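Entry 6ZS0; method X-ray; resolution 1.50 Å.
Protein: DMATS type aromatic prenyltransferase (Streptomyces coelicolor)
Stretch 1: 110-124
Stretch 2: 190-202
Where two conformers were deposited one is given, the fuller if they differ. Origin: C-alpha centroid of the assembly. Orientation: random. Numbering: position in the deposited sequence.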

ATOM      1  N   HIS A 110      22.080   2.360   4.541  0.51 24.93           N
ATOM      2  CA  HIS A 110      22.702   3.705   4.561  0.51 26.17           C
ATOM      3  C   HIS A 110      21.934   4.669   3.640  0.51 26.70           C
ATOM      4  O   HIS A 110      22.581   5.629   3.143  0.51 27.57           O
ATOM      5  CB  HIS A 110      24.204   3.596   4.212  0.51 26.94           C
ATOM      6  CG  HIS A 110      24.872   2.341   4.699  0.51 27.60           C
ATOM      7  ND1 HIS A 110      25.251   2.155   6.017  0.51 28.06           N
ATOM      8  CD2 HIS A 110      25.230   1.212   4.049  0.51 28.12           C
ATOM      9  CE1 HIS A 110      25.813   0.966   6.149  0.51 28.11           C
ATOM     10  NE2 HIS A 110      25.807   0.367   4.959  0.51 28.07           N
ATOM     11  N   PHE A 111      20.617   4.466   3.440  1.00 26.26           N
ATOM     12  CA  PHE A 111      19.737   5.487   2.813  1.00 26.51           C
ATOM     13  C   PHE A 111      19.660   6.686   3.766  1.00 27.19           C
ATOM     14  O   PHE A 111      19.956   6.566   4.977  1.00 26.79           O
ATOM     15  CB  PHE A 111      18.368   4.929   2.402  1.00 26.73           C
ATOM     16  CG  PHE A 111      17.537   4.318   3.495  1.00 25.62           C
ATOM     17  CD1 PHE A 111      17.494   2.947   3.661  1.00 25.33           C
ATOM     18  CD2 PHE A 111      16.758   5.110   4.323  1.00 25.25           C
ATOM     19  CE1 PHE A 111      16.729   2.377   4.660  1.00 24.42           C
ATOM     20  CE2 PHE A 111      16.004   4.531   5.334  1.00 24.38           C
ATOM     21  CZ  PHE A 111      15.993   3.169   5.500  1.00 24.18           C
ATOM     22  N   THR A 112      19.337   7.847   3.226  1.00 29.06           N
ATOM     23  CA  THR A 112      19.289   9.115   3.998  1.00 29.88           C
ATOM     24  C   THR A 112      17.908   9.212   4.662  1.00 28.63           C
ATOM     25  O   THR A 112      16.898   8.886   3.994  1.00 27.61           O
ATOM     26  CB  THR A 112      19.661  10.296   3.093  1.00 32.08           C
ATOM     27  OG1 THR A 112      21.084  10.202   2.916  1.00 34.63           O
ATOM     28  CG2 THR A 112      19.276  11.644   3.660  1.00 32.56           C
ATOM     29  N   THR A 113      17.873   9.626   5.922  1.00 27.75           N
ATOM     30  CA  THR A 113      16.626   9.768   6.722  1.00 27.85           C
ATOM     31  C   THR A 113      16.402  11.231   7.122  1.00 27.81           C
ATOM     32  O   THR A 113      15.537  11.461   7.950  1.00 26.68           O
ATOM     33  CB  THR A 113      16.665   8.876   7.968  1.00 28.43           C
ATOM     34  OG1 THR A 113      17.831   9.232   8.717  1.00 29.43           O
ATOM     35  CG2 THR A 113      16.671   7.398   7.631  1.00 28.85           C
ATOM     36  N   ASP A 114      17.163  12.170   6.562  1.00 28.91           N
ATOM     37  CA  ASP A 114      17.035  13.622   6.870  1.00 30.32           C
ATOM     38  C   ASP A 114      15.603  14.084   6.578  1.00 28.79           C
ATOM     39  O   ASP A 114      15.077  14.849   7.369  1.00 29.08           O
ATOM     40  CB  ASP A 114      18.020  14.490   6.081  1.00 33.02           C
ATOM     41  CG  ASP A 114      19.458  14.407   6.560  1.00 36.32           C
ATOM     42  OD1 ASP A 114      19.709  13.784   7.634  1.00 37.28           O
ATOM     43  OD2 ASP A 114      20.327  14.977   5.871  1.00 39.49           O
ATOM     44  N   ALA A 115      14.996  13.630   5.486  1.00 26.47           N
ATOM     45  CA  ALA A 115      13.635  14.047   5.082  1.00 25.73           C
ATOM     46  C   ALA A 115      12.613  13.525   6.107  1.00 24.09           C
ATOM     47  O   ALA A 115      11.698  14.267   6.485  1.00 23.51           O
ATOM     48  CB  ALA A 115      13.340  13.560   3.689  1.00 26.26           C
ATOM     49  N   LEU A 116      12.780  12.307   6.583  1.00 22.54           N
ATOM     50  CA  LEU A 116      11.890  11.755   7.629  1.00 21.71           C
ATOM     51  C   LEU A 116      12.083  12.566   8.914  1.00 22.21           C
ATOM     52  O   LEU A 116      11.115  12.930   9.514  1.00 21.25           O
ATOM     53  CB  LEU A 116      12.217  10.273   7.835  1.00 21.26           C
ATOM     54  CG  LEU A 116      11.405   9.567   8.900  1.00 21.24           C
ATOM     55  CD1 LEU A 116       9.908   9.719   8.654  1.00 21.17           C
ATOM     56  CD2 LEU A 116      11.806   8.105   9.000  1.00 21.51           C
ATOM     57  N   ASP A 117      13.332  12.823   9.301  1.00 23.00           N
ATOM     58  CA  ASP A 117      13.660  13.536  10.560  1.00 24.34           C
ATOM     59  C   ASP A 117      13.011  14.914  10.583  1.00 23.98           C
ATOM     60  O   ASP A 117      12.540  15.313  11.644  1.00 23.07           O
ATOM     61  CB  ASP A 117      15.170  13.629  10.734  1.00 25.56           C
ATOM     62  CG  ASP A 117      15.811  12.319  11.147  1.00 27.66           C
ATOM     63  OD1 ASP A 117      15.078  11.406  11.605  1.00 28.69           O
ATOM     64  OD2 ASP A 117      17.042  12.230  11.036  1.00 31.22           O
ATOM     65  N   GLU A 118      12.970  15.585   9.439  1.00 24.04           N
ATOM     66  CA  GLU A 118      12.327  16.905   9.245  1.00 25.82           C
ATOM     67  C   GLU A 118      10.846  16.863   9.637  1.00 24.48           C
ATOM     68  O   GLU A 118      10.323  17.940   9.934  1.00 25.09           O
ATOM     69  CB  GLU A 118      12.451  17.366   7.790  1.00 28.10           C
ATOM     70  CG  GLU A 118      13.819  17.841   7.430  1.00 31.07           C
ATOM     71  CD  GLU A 118      14.170  19.221   7.966  1.00 34.01           C
ATOM     72  OE1 GLU A 118      13.250  19.917   8.517  1.00 35.90           O
ATOM     73  OE2 GLU A 118      15.346  19.598   7.839  1.00 37.31           O
ATOM     74  N   LEU A 119      10.207  15.676   9.663  1.00 22.84           N
ATOM     75  CA  LEU A 119       8.725  15.539   9.821  1.00 22.86           C
ATOM     76  C   LEU A 119       8.316  14.948  11.168  1.00 21.78           C
ATOM     77  O   LEU A 119       7.104  14.960  11.442  1.00 21.73           O
ATOM     78  CB  LEU A 119       8.193  14.630   8.714  1.00 23.00           C
ATOM     79  CG  LEU A 119       8.401  15.128   7.292  1.00 23.74           C
ATOM     80  CD1 LEU A 119       7.663  14.238   6.321  1.00 24.35           C
ATOM     81  CD2 LEU A 119       7.979  16.571   7.125  1.00 24.68           C
ATOM     82  N   LEU A 120       9.237  14.415  11.974  1.00 21.80           N
ATOM     83  CA  LEU A 120       8.853  13.515  13.101  1.00 22.51           C
ATOM     84  C   LEU A 120       8.012  14.234  14.157  1.00 22.87           C
ATOM     85  O   LEU A 120       7.124  13.590  14.732  1.00 22.64           O
ATOM     86  CB  LEU A 120      10.110  12.907  13.728  1.00 23.04           C
ATOM     87  CG  LEU A 120      10.833  11.878  12.867  1.00 23.37           C
ATOM     88  CD1 LEU A 120      11.956  11.258  13.649  1.00 23.78           C
ATOM     89  CD2 LEU A 120       9.884  10.803  12.343  1.00 23.55           C
ATOM     90  N   ASP A 121       8.277  15.503  14.454  1.00 23.38           N
ATOM     91  CA  ASP A 121       7.469  16.215  15.472  1.00 24.32           C
ATOM     92  C   ASP A 121       6.021  16.347  14.990  1.00 23.59           C
ATOM     93  O   ASP A 121       5.111  16.326  15.854  1.00 24.92           O
ATOM     94  CB  ASP A 121       8.024  17.584  15.824  1.00 25.45           C
ATOM     95  CG  ASP A 121       8.140  18.474  14.622  1.00 26.78           C
ATOM     96  OD1 ASP A 121       8.890  18.096  13.711  1.00 27.69           O
ATOM     97  OD2 ASP A 121       7.457  19.502  14.591  1.00 28.28           O
ATOM     98  N   LEU A 122       5.796  16.480  13.678  1.00 21.88           N
ATOM     99  CA  LEU A 122       4.427  16.602  13.118  1.00 21.35           C
ATOM    100  C   LEU A 122       3.705  15.265  13.263  1.00 20.17           C
ATOM    101  O   LEU A 122       2.496  15.277  13.567  1.00 19.60           O
ATOM    102  CB  LEU A 122       4.469  16.983  11.642  1.00 22.03           C
ATOM    103  CG  LEU A 122       5.010  18.369  11.299  1.00 22.89           C
ATOM    104  CD1 LEU A 122       5.222  18.476   9.811  1.00 23.29           C
ATOM    105  CD2 LEU A 122       4.070  19.460  11.781  1.00 23.60           C
ATOM    106  N   PHE A 123       4.400  14.145  13.013  1.00 18.39           N
ATOM    107  CA  PHE A 123       3.743  12.841  12.757  1.00 18.03           C
ATOM    108  C   PHE A 123       3.875  11.869  13.928  1.00 18.02           C
ATOM    109  O   PHE A 123       3.088  10.904  13.950  1.00 17.72           O
ATOM    110  CB  PHE A 123       4.235  12.268  11.431  1.00 17.61           C
ATOM    111  CG  PHE A 123       3.729  13.008  10.226  1.00 17.64           C
ATOM    112  CD1 PHE A 123       4.567  13.841   9.488  1.00 17.90           C
ATOM    113  CD2 PHE A 123       2.404  12.889   9.828  1.00 17.31           C
ATOM    114  CE1 PHE A 123       4.093  14.533   8.380  1.00 17.89           C
ATOM    115  CE2 PHE A 123       1.953  13.553   8.706  1.00 17.71           C
ATOM    116  CZ  PHE A 123       2.791  14.387   7.995  1.00 18.07           C
ATOM    117  N   LEU A 124       4.784  12.111  14.882  1.00 18.79           N
ATOM    118  CA  LEU A 124       4.961  11.249  16.085  1.00 20.19           C
ATOM    119  C   LEU A 124       4.882  12.097  17.354  1.00 21.29           C
ATOM    120  O   LEU A 124       5.850  12.203  18.114  1.00 22.25           O
ATOM    121  CB  LEU A 124       6.302  10.518  15.973  1.00 20.80           C
ATOM    122  CG  LEU A 124       6.411   9.513  14.816  1.00 21.11           C
ATOM    123  CD1 LEU A 124       7.767   8.832  14.840  1.00 21.58           C
ATOM    124  CD2 LEU A 124       5.306   8.467  14.835  1.00 21.49           C
ATOM    125  N   PHE A 190      -2.794   9.584   4.359  1.00 14.35           N
ATOM    126  CA  PHE A 190      -1.349   9.282   4.474  1.00 14.38           C
ATOM    127  C   PHE A 190      -0.530  10.402   3.887  1.00 14.88           C
ATOM    128  O   PHE A 190      -0.965  11.014   2.880  1.00 15.26           O
ATOM    129  CB  PHE A 190      -0.960   8.024   3.694  1.00 14.15           C
ATOM    130  CG  PHE A 190      -1.783   6.810   4.022  1.00 14.20           C
ATOM    131  CD1 PHE A 190      -1.536   6.081   5.164  1.00 14.41           C
ATOM    132  CD2 PHE A 190      -2.767   6.355   3.158  1.00 14.80           C
ATOM    133  CE1 PHE A 190      -2.292   4.966   5.472  1.00 14.66           C
ATOM    134  CE2 PHE A 190      -3.534   5.242   3.469  1.00 15.05           C
ATOM    135  CZ  PHE A 190      -3.298   4.550   4.634  1.00 15.04           C
ATOM    136  N   LEU A 191       0.631  10.657   4.487  1.00 15.55           N
ATOM    137  CA  LEU A 191       1.752  11.265   3.774  1.00 16.12           C
ATOM    138  C   LEU A 191       2.898  10.268   3.781  1.00 16.19           C
ATOM    139  O   LEU A 191       3.186   9.674   4.865  1.00 15.87           O
ATOM    140  CB  LEU A 191       2.145  12.568   4.451  1.00 17.18           C
ATOM    141  CG  LEU A 191       3.213  13.372   3.723  1.00 18.57           C
ATOM    142  CD1 LEU A 191       2.891  14.852   3.837  1.00 19.85           C
ATOM    143  CD2 LEU A 191       4.590  13.071   4.271  1.00 18.77           C
ATOM    144  N   ALA A 192       3.512  10.054   2.633  1.00 16.61           N
ATOM    145  CA  ALA A 192       4.578   9.054   2.505  1.00 16.56           C
ATOM    146  C   ALA A 192       5.860   9.690   1.940  1.00 17.78           C
ATOM    147  O   ALA A 192       5.792  10.673   1.195  1.00 18.07           O
ATOM    148  CB  ALA A 192       4.119   7.910   1.673  1.00 16.17           C
ATOM    149  N   LEU A 193       6.981   9.145   2.350  1.00 18.64           N
ATOM    150  CA  LEU A 193       8.324   9.531   1.840  1.00 20.64           C
ATOM    151  C   LEU A 193       8.991   8.307   1.244  1.00 21.24           C
ATOM    152  O   LEU A 193       9.083   7.320   1.920  1.00 19.70           O
ATOM    153  CB  LEU A 193       9.183  10.078   2.985  1.00 22.41           C
ATOM    154  CG  LEU A 193       8.809  11.448   3.512  1.00 24.79           C
ATOM    155  CD1 LEU A 193       9.763  11.849   4.643  1.00 25.92           C
ATOM    156  CD2 LEU A 193       8.856  12.478   2.387  1.00 25.81           C
ATOM    157  N   ASP A 194       9.494   8.422   0.024  1.00 23.66           N
ATOM    158  CA  ASP A 194      10.358   7.404  -0.608  1.00 27.15           C
ATOM    159  C   ASP A 194      11.801   7.678  -0.167  1.00 27.52           C
ATOM    160  O   ASP A 194      12.286   8.731  -0.526  1.00 29.74           O
ATOM    161  CB  ASP A 194      10.235   7.481  -2.128  1.00 30.37           C
ATOM    162  CG  ASP A 194       9.546   6.293  -2.732  1.00 34.19           C
ATOM    163  OD1 ASP A 194      10.118   5.187  -2.646  1.00 38.99           O
ATOM    164  OD2 ASP A 194       8.449   6.478  -3.263  1.00 40.28           O
ATOM    165  N   LEU A 195      12.416   6.801   0.634  1.00 27.29           N
ATOM    166  CA  LEU A 195      13.807   6.983   1.170  1.00 28.50           C
ATOM    167  C   LEU A 195      14.820   6.108   0.405  1.00 29.85           C
ATOM    168  O   LEU A 195      14.550   4.913   0.141  1.00 31.21           O
ATOM    169  CB  LEU A 195      13.834   6.647   2.664  1.00 28.03           C
ATOM    170  CG  LEU A 195      12.802   7.354   3.537  1.00 28.36           C
ATOM    171  CD1 LEU A 195      12.900   6.859   4.966  1.00 28.09           C
ATOM    172  CD2 LEU A 195      12.971   8.856   3.477  1.00 29.57           C
ATOM    173  N   GLY A 196      15.966   6.686   0.070  1.00 32.14           N
ATOM    174  CA  GLY A 196      17.054   5.992  -0.641  1.00 32.01           C
ATOM    175  C   GLY A 196      18.354   6.749  -0.494  1.00 33.06           C
ATOM    176  O   GLY A 196      18.527   7.443   0.524  1.00 32.15           O
ATOM    177  N   ASN A 197      19.240   6.639  -1.478  1.00 33.85           N
ATOM    178  CA  ASN A 197      20.585   7.257  -1.417  1.00 34.95           C
ATOM    179  C   ASN A 197      20.512   8.734  -1.841  1.00 37.95           C
ATOM    180  O   ASN A 197      21.580   9.367  -2.001  1.00 38.28           O
ATOM    181  CB  ASN A 197      21.570   6.461  -2.257  1.00 34.75           C
ATOM    182  CG  ASN A 197      21.301   6.524  -3.744  1.00 34.69           C
ATOM    183  OD1 ASN A 197      20.236   6.981  -4.181  1.00 34.09           O
ATOM    184  ND2 ASN A 197      22.282   6.088  -4.529  1.00 33.84           N
ATOM    185  N   TRP A 198      19.304   9.263  -2.022  1.00 39.96           N
ATOM    186  CA  TRP A 198      19.051  10.693  -2.334  1.00 42.87           C
ATOM    187  C   TRP A 198      18.762  11.420  -1.014  1.00 45.56           C
ATOM    188  O   TRP A 198      18.278  10.753  -0.056  1.00 45.78           O
ATOM    189  CB  TRP A 198      17.915  10.838  -3.357  1.00 43.74           C
ATOM    190  CG  TRP A 198      16.683  10.053  -3.013  1.00 42.74           C
ATOM    191  CD1 TRP A 198      15.664  10.447  -2.190  1.00 43.43           C
ATOM    192  CD2 TRP A 198      16.346   8.724  -3.450  1.00 42.26           C
ATOM    193  NE1 TRP A 198      14.717   9.466  -2.093  1.00 41.53           N
ATOM    194  CE2 TRP A 198      15.104   8.391  -2.850  1.00 42.13           C
ATOM    195  CE3 TRP A 198      16.962   7.776  -4.276  1.00 43.19           C
ATOM    196  CZ2 TRP A 198      14.467   7.167  -3.075  1.00 41.71           C
ATOM    197  CZ3 TRP A 198      16.344   6.557  -4.477  1.00 43.15           C
ATOM    198  CH2 TRP A 198      15.108   6.258  -3.889  1.00 42.10           C
ATOM    199  N   THR A 199      19.102  12.709  -0.935  1.00 47.27           N
ATOM    200  CA  THR A 199      18.695  13.612   0.177  1.00 49.13           C
ATOM    201  C   THR A 199      17.465  14.418  -0.287  1.00 50.70           C
ATOM    202  O   THR A 199      16.638  14.794   0.592  1.00 51.98           O
ATOM    203  CB  THR A 199      19.883  14.458   0.658  1.00 50.84           C
ATOM    204  OG1 THR A 199      20.889  13.571   1.162  1.00 49.35           O
ATOM    205  CG2 THR A 199      19.521  15.451   1.741  1.00 51.32           C
ATOM    206  N   GLU A 200      17.317  14.628  -1.603  1.00 50.74           N
ATOM    207  CA  GLU A 200      16.126  15.272  -2.219  1.00 50.65           C
ATOM    208  C   GLU A 200      14.882  14.441  -1.901  1.00 47.31           C
ATOM    209  O   GLU A 200      14.738  13.318  -2.377  1.00 45.57           O
ATOM    210  CB  GLU A 200      16.281  15.420  -3.735  1.00 53.19           C
ATOM    211  CG  GLU A 200      15.253  16.353  -4.355  1.00 55.01           C
ATOM    212  CD  GLU A 200      15.092  17.689  -3.642  1.00 56.26           C
ATOM    213  OE1 GLU A 200      13.931  18.151  -3.501  1.00 55.70           O
ATOM    214  OE2 GLU A 200      16.129  18.265  -3.218  1.00 56.81           O
ATOM    215  N   PRO A 201      13.936  14.966  -1.094  1.00 45.28           N
ATOM    216  CA  PRO A 201      12.744  14.197  -0.733  1.00 42.58           C
ATOM    217  C   PRO A 201      11.863  13.812  -1.939  1.00 39.46           C
ATOM    218  O   PRO A 201      11.721  14.598  -2.855  1.00 40.53           O
ATOM    219  CB  PRO A 201      11.975  15.141   0.215  1.00 44.10           C
ATOM    220  CG  PRO A 201      12.505  16.527  -0.102  1.00 45.61           C
ATOM    221  CD  PRO A 201      13.952  16.303  -0.481  1.00 45.70           C
ATOM    222  N   ARG A 202      11.300  12.609  -1.897  1.00 35.43           N
ATOM    223  CA  ARG A 202      10.199  12.172  -2.790  1.00 32.96           C
ATOM    224  C   ARG A 202       8.934  12.054  -1.927  1.00 28.93           C
ATOM    225  O   ARG A 202       8.820  11.073  -1.200  1.00 27.03           O
ATOM    226  CB  ARG A 202      10.673  10.907  -3.495  1.00 34.50           C
ATOM    227  CG  ARG A 202      12.088  11.065  -4.040  1.00 36.95           C
ATOM    228  CD  ARG A 202      12.497   9.998  -5.031  1.00 38.59           C
ATOM    229  NE  ARG A 202      13.818  10.310  -5.573  1.00 40.44           N
ATOM    230  CZ  ARG A 202      14.583   9.454  -6.250  1.00 42.03           C
ATOM    231  NH1 ARG A 202      14.169   8.215  -6.472  1.00 41.97           N
ATOM    232  NH2 ARG A 202      15.770   9.842  -6.691  1.00 43.04           N
TER
HETATM  233  O   HOH W   1      16.397   9.378   1.306  1.00 31.99           O

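A single direct hydrogen bond joins these two stretches, and a water beside it links backbone groups of both. Thr 112 N donates to Gly 196 O at 2.8 Å, nearly straight at 164°. Next to it, water 1 accepts from Gly 196 N at 3.0 Å and lies 2.8 Å from Thr 112 O and 2.7 Å from Trp 198 O, so one solvent molecule serves backbone groups of both chain segments.

The backbones come closest here, 4.4 Å between the CA atoms of Phe 111 and Gly 196. A CB on Gly 196 would point away from stretch 1 and clash with Trp 198 CH2 of its own stretch, at 2.4 Å. That indole is held by its own stretch, Trp 198 NE1 donating to Asp 194 O at 3.0 Å.

From this pinned end the backbones diverge, reaching 9.3 Å between the CA atoms of Phe 123 and Leu 191, and side chains fill the widening gap. The strand's alternation sets the rule: Leu 191, Leu 193 and Leu 195 point toward stretch 1, while Ala 192 points away. Phe 111 CD2 packs on Leu 195 CB at 3.7 Å. Ala 115 CB meets Pro 201 CB at 4.1 Å. Leu 193 CD1 meets Leu 119 CD1 at 3.6 Å, and Phe 123 CZ reaches Leu 191 CB at 4.0 Å.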